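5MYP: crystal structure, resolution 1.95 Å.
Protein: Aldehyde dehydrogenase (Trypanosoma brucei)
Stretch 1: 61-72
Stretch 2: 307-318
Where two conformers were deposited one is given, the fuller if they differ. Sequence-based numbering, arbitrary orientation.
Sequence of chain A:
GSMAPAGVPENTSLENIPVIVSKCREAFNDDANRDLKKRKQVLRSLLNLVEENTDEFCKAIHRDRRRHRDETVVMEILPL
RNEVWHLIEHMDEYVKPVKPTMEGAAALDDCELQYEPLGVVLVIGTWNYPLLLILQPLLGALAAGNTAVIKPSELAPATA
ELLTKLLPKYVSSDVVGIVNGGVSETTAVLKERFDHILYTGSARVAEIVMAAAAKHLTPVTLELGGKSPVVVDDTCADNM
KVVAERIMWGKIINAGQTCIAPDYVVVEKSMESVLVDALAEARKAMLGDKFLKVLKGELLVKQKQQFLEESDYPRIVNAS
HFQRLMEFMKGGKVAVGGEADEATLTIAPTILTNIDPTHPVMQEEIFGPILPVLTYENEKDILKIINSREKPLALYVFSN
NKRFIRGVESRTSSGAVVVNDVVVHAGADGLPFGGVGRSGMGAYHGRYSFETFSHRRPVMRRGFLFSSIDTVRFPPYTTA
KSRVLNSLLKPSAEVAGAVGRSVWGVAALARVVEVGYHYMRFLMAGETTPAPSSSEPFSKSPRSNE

Stretch 1 (61-72) IHRDRRRHRDET
Stretch 2 (307-318) FLEESDYPRIVN

Three arginines tie these stretches together, each spending its guanidinium largely on backbone carbonyls. R66 is the centre. Its CB points toward stretch 2, and a chain with chi1 -156°, chi2 173° and chi3 64° (t, t, p) carries the guanidinium to Y313: R66 NE donates to Y313 O at 2.8 Å and R66 NH2 to the same Y313 O at 3.1 Å. R66 NH1 reaches E309 OE1 at 3.2 Å in a salt bridge. E309, folded back by chi1 -65° and chi2 -75° (m, m), shares that oxygen with its own stretch, R315 NH2 lying 3.0 Å from E309 OE1. One carboxylate thus offsets two cations, whose R66 NH1 and R315 NE approach to 4.6 Å.

R65 and R315 exchange bonds reciprocally. R315 N donates to R65 O at 3.0 Å, almost linearly (175°), while R65 NH1 and NH2 both grip R315 O, at 2.9 and 3.1 Å. R65 CB points away from stretch 2, so chi1 -59°, chi2 -85° and chi3 59° (m, m, p) must curl the chain back. R315 CB points toward stretch 1, and chi1 83°, chi2 154°, chi3 52° (p, t, p) bring R315 NH1 to the end of the first helix, with weak bonds to R63 O (2.9 Å) and D64 O (3.2 Å). A cation suits this place because carbonyls in a helix's last turn lack onward amide partners.

Stretch 1 is helical through R65, leaves the helix at R66 (phi/psi 54/32), runs extended through R67 (-88/135) and H68 (-67/145), and re-enters helix at R69. There H68 ND1 accepts from D70 N at 3.2 Å, capping the new helix. Stretch 2 leaves its helix after E309 and is mostly extended from Y313 to I316. The chains run antiparallel here: R66 CA lies 4.6 Å from P314 CA, and H68 CA 5.5 Å from D312 CA. S311 OG (chi1 75°, p) donates to L308 O at 2.7 Å, securing the turn beyond the helix.

One water donates to R66 O and S311 O, both at 2.8 Å; another accepts from H68 N (2.8 Å) and donates to D312 O (2.8 Å).

The R66 guanidinium has L308 O over one face and R315 CA over the other, while R66 CB covers a face of the R315 guanidinium. P314, with no amide hydrogen to satisfy, fits close: P314 CA is 3.5 Å from R65 O. H68 turns its ring edge to D312, H68 CD2 lying 3.4 Å from D312 OD1.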

# COMPACT_ATOMS: atom_id res chain seq x y z
N ILE A 61 18.73 -23.64 -13.00
CA ILE A 61 17.27 -23.71 -12.99
C ILE A 61 16.79 -25.08 -13.48
O ILE A 61 15.84 -25.64 -12.93
CB ILE A 61 16.64 -22.53 -13.79
CG1 ILE A 61 16.86 -21.22 -13.02
CG2 ILE A 61 15.15 -22.75 -14.04
CD1 ILE A 61 16.78 -19.97 -13.88
N HIS A 62 17.47 -25.63 -14.49
CA HIS A 62 17.20 -27.00 -14.94
C HIS A 62 17.45 -28.03 -13.83
O HIS A 62 16.67 -28.98 -13.68
CB HIS A 62 18.04 -27.36 -16.16
CG HIS A 62 17.84 -28.76 -16.62
ND1 HIS A 62 16.81 -29.11 -17.48
CD2 HIS A 62 18.48 -29.91 -16.30
CE1 HIS A 62 16.85 -30.41 -17.69
NE2 HIS A 62 17.85 -30.92 -16.99
N ARG A 63 18.53 -27.87 -13.07
CA ARG A 63 18.82 -28.77 -11.96
C ARG A 63 17.73 -28.71 -10.88
O ARG A 63 17.29 -29.75 -10.39
CB ARG A 63 20.19 -28.44 -11.35
CG ARG A 63 20.73 -29.48 -10.39
CD ARG A 63 22.15 -29.13 -9.98
NE ARG A 63 22.68 -30.03 -8.95
CZ ARG A 63 23.88 -29.90 -8.38
NH1 ARG A 63 24.26 -30.78 -7.45
NH2 ARG A 63 24.70 -28.91 -8.72
N ASP A 64 17.28 -27.50 -10.56
CA ASP A 64 16.22 -27.30 -9.56
C ASP A 64 14.82 -27.73 -10.02
O ASP A 64 14.12 -28.43 -9.28
CB ASP A 64 16.15 -25.82 -9.12
CG ASP A 64 17.36 -25.37 -8.32
OD1 ASP A 64 17.98 -26.19 -7.61
OD2 ASP A 64 17.68 -24.17 -8.38
N ARG A 65 14.44 -27.32 -11.22
CA ARG A 65 13.05 -27.47 -11.72
C ARG A 65 12.85 -28.53 -12.81
O ARG A 65 11.70 -28.88 -13.10
CB ARG A 65 12.56 -26.12 -12.26
CG ARG A 65 12.57 -24.99 -11.24
CD ARG A 65 11.30 -24.97 -10.39
NE ARG A 65 11.11 -26.21 -9.65
CZ ARG A 65 10.30 -27.18 -10.05
NH1 ARG A 65 10.19 -28.28 -9.33
NH2 ARG A 65 9.61 -27.07 -11.17
N ARG A 66 13.94 -29.04 -13.39
CA ARG A 66 13.89 -29.82 -14.65
C ARG A 66 13.17 -29.07 -15.78
O ARG A 66 12.51 -29.67 -16.64
CB ARG A 66 13.30 -31.22 -14.44
CG ARG A 66 13.75 -32.23 -15.49
CD ARG A 66 13.28 -33.64 -15.16
NE ARG A 66 11.82 -33.73 -15.16
CZ ARG A 66 11.09 -34.59 -14.44
NH1 ARG A 66 11.66 -35.47 -13.62
NH2 ARG A 66 9.77 -34.56 -14.55
N ARG A 67 13.30 -27.74 -15.76
CA ARG A 67 12.69 -26.87 -16.75
C ARG A 67 13.67 -26.73 -17.91
O ARG A 67 14.87 -26.55 -17.70
CB ARG A 67 12.38 -25.52 -16.09
CG ARG A 67 11.66 -24.53 -16.98
CD ARG A 67 10.52 -23.82 -16.26
NE ARG A 67 10.82 -23.36 -14.91
CZ ARG A 67 11.57 -22.30 -14.61
NH1 ARG A 67 12.16 -21.61 -15.58
NH2 ARG A 67 11.76 -21.95 -13.35
N HIS A 68 13.16 -26.85 -19.14
CA HIS A 68 13.98 -26.77 -20.35
C HIS A 68 14.54 -25.35 -20.52
O HIS A 68 13.88 -24.38 -20.16
CB HIS A 68 13.16 -27.16 -21.58
CG HIS A 68 13.98 -27.44 -22.81
ND1 HIS A 68 14.46 -26.45 -23.64
CD2 HIS A 68 14.39 -28.61 -23.35
CE1 HIS A 68 15.14 -27.00 -24.63
NE2 HIS A 68 15.11 -28.31 -24.48
N ARG A 69 15.77 -25.26 -21.04
CA ARG A 69 16.47 -23.99 -21.26
C ARG A 69 15.61 -22.93 -21.95
O ARG A 69 15.56 -21.78 -21.52
CB ARG A 69 17.74 -24.22 -22.08
CG ARG A 69 18.34 -22.97 -22.68
CD ARG A 69 19.56 -23.29 -23.52
NE ARG A 69 19.95 -22.14 -24.33
CZ ARG A 69 20.80 -21.18 -23.96
NH1 ARG A 69 21.39 -21.21 -22.77
NH2 ARG A 69 21.07 -20.19 -24.80
N ASP A 70 14.96 -23.34 -23.04
CA ASP A 70 14.09 -22.45 -23.82
C ASP A 70 12.89 -21.95 -23.01
O ASP A 70 12.48 -20.79 -23.18
CB ASP A 70 13.60 -23.16 -25.09
CG ASP A 70 14.73 -23.46 -26.07
OD1 ASP A 70 15.88 -23.02 -25.86
OD2 ASP A 70 14.46 -24.18 -27.06
N GLU A 71 12.32 -22.80 -22.16
CA GLU A 71 11.24 -22.39 -21.26
C GLU A 71 11.74 -21.33 -20.27
O GLU A 71 11.07 -20.32 -20.04
CB GLU A 71 10.65 -23.58 -20.51
CG GLU A 71 9.28 -23.31 -19.89
CD GLU A 71 8.61 -24.56 -19.33
OE1 GLU A 71 8.54 -25.58 -20.05
OE2 GLU A 71 8.16 -24.52 -18.17
N THR A 72 12.92 -21.56 -19.71
CA THR A 72 13.56 -20.61 -18.79
C THR A 72 13.91 -19.29 -19.48
O THR A 72 13.77 -18.22 -18.87
CB THR A 72 14.82 -21.22 -18.15
OG1 THR A 72 14.46 -22.40 -17.44
CG2 THR A 72 15.49 -20.24 -17.18
N PHE A 307 15.37 -41.67 -18.44
CA PHE A 307 14.64 -41.08 -19.57
C PHE A 307 13.77 -39.90 -19.14
O PHE A 307 13.73 -38.86 -19.81
CB PHE A 307 13.79 -42.14 -20.28
CG PHE A 307 12.89 -41.58 -21.36
CD1 PHE A 307 13.35 -41.45 -22.67
CD2 PHE A 307 11.59 -41.20 -21.07
CE1 PHE A 307 12.53 -40.94 -23.66
CE2 PHE A 307 10.76 -40.67 -22.05
CZ PHE A 307 11.23 -40.55 -23.35
N LEU A 308 13.04 -40.07 -18.03
CA LEU A 308 12.16 -39.02 -17.52
C LEU A 308 12.95 -37.83 -16.95
O LEU A 308 12.52 -36.69 -17.10
CB LEU A 308 11.19 -39.57 -16.47
CG LEU A 308 10.14 -40.56 -17.00
CD1 LEU A 308 9.38 -41.18 -15.85
CD2 LEU A 308 9.19 -39.88 -17.97
N GLU A 309 14.09 -38.10 -16.32
CA GLU A 309 14.96 -37.02 -15.82
C GLU A 309 15.66 -36.25 -16.94
O GLU A 309 16.03 -35.09 -16.75
CB GLU A 309 15.98 -37.54 -14.79
CG GLU A 309 15.35 -38.06 -13.49
CD GLU A 309 14.85 -36.99 -12.53
OE1 GLU A 309 14.74 -35.81 -12.92
OE2 GLU A 309 14.56 -37.32 -11.36
N GLU A 310 15.82 -36.89 -18.11
CA GLU A 310 16.32 -36.23 -19.33
C GLU A 310 15.23 -35.56 -20.19
O GLU A 310 15.54 -34.96 -21.22
CB GLU A 310 17.11 -37.23 -20.19
CG GLU A 310 18.43 -37.68 -19.59
CD GLU A 310 19.09 -38.82 -20.36
OE1 GLU A 310 18.60 -39.20 -21.45
OE2 GLU A 310 20.11 -39.34 -19.88
N SER A 311 13.97 -35.63 -19.76
CA SER A 311 12.84 -35.11 -20.55
C SER A 311 12.76 -33.58 -20.51
O SER A 311 13.45 -32.92 -19.73
CB SER A 311 11.52 -35.71 -20.05
OG SER A 311 11.11 -35.13 -18.82
N ASP A 312 11.88 -33.05 -21.36
CA ASP A 312 11.63 -31.60 -21.44
C ASP A 312 10.51 -31.13 -20.51
O ASP A 312 10.10 -29.96 -20.58
CB ASP A 312 11.26 -31.23 -22.88
CG ASP A 312 12.36 -31.57 -23.89
OD1 ASP A 312 13.49 -31.91 -23.48
OD2 ASP A 312 12.08 -31.49 -25.10
N TYR A 313 10.01 -32.02 -19.65
CA TYR A 313 8.85 -31.74 -18.81
C TYR A 313 9.27 -31.53 -17.35
O TYR A 313 9.94 -32.40 -16.78
CB TYR A 313 7.84 -32.88 -18.92
CG TYR A 313 6.55 -32.60 -18.18
CD1 TYR A 313 5.65 -31.65 -18.65
CD2 TYR A 313 6.25 -33.26 -17.00
CE1 TYR A 313 4.46 -31.40 -17.98
CE2 TYR A 313 5.07 -33.02 -16.32
CZ TYR A 313 4.18 -32.08 -16.81
OH TYR A 313 3.01 -31.83 -16.13
N PRO A 314 8.88 -30.40 -16.73
CA PRO A 314 9.35 -30.10 -15.36
C PRO A 314 8.85 -31.04 -14.27
O PRO A 314 7.87 -31.75 -14.44
CB PRO A 314 8.85 -28.67 -15.11
CG PRO A 314 8.66 -28.10 -16.47
CD PRO A 314 8.17 -29.24 -17.30
N ARG A 315 9.56 -31.00 -13.15
CA ARG A 315 9.35 -31.88 -12.02
C ARG A 315 8.45 -31.18 -10.98
O ARG A 315 8.46 -29.95 -10.88
CB ARG A 315 10.72 -32.25 -11.42
CG ARG A 315 11.37 -31.27 -10.45
CD ARG A 315 12.32 -31.99 -9.51
NE ARG A 315 13.27 -32.83 -10.23
CZ ARG A 315 14.40 -32.39 -10.82
NH1 ARG A 315 14.73 -31.10 -10.86
NH2 ARG A 315 15.17 -33.26 -11.46
N ILE A 316 7.71 -31.98 -10.22
CA ILE A 316 7.01 -31.48 -9.04
C ILE A 316 8.08 -31.20 -7.97
O ILE A 316 9.08 -31.90 -7.90
CB ILE A 316 5.94 -32.49 -8.51
CG1 ILE A 316 4.93 -32.86 -9.62
CG2 ILE A 316 5.22 -31.93 -7.29
CD1 ILE A 316 4.27 -31.68 -10.31
N VAL A 317 7.86 -30.15 -7.18
CA VAL A 317 8.89 -29.65 -6.24
C VAL A 317 9.43 -30.70 -5.27
O VAL A 317 10.64 -30.75 -5.03
CB VAL A 317 8.38 -28.39 -5.48
CG1 VAL A 317 7.23 -28.72 -4.53
CG2 VAL A 317 9.51 -27.70 -4.73
N ASN A 318 8.55 -31.54 -4.73
CA ASN A 318 8.96 -32.59 -3.77
C ASN A 318 7.91 -33.70 -3.67
O ASN A 318 6.82 -33.58 -4.24
CB ASN A 318 9.27 -31.97 -2.39
CG ASN A 318 8.09 -31.21 -1.79
OD1 ASN A 318 6.93 -31.59 -1.96
ND2 ASN A 318 8.39 -30.13 -1.07
O HOH W 1 17.03 -31.59 -13.21
O HOH W 2 13.79 -30.21 -19.04
O HOH W 3 10.47 -27.43 -19.49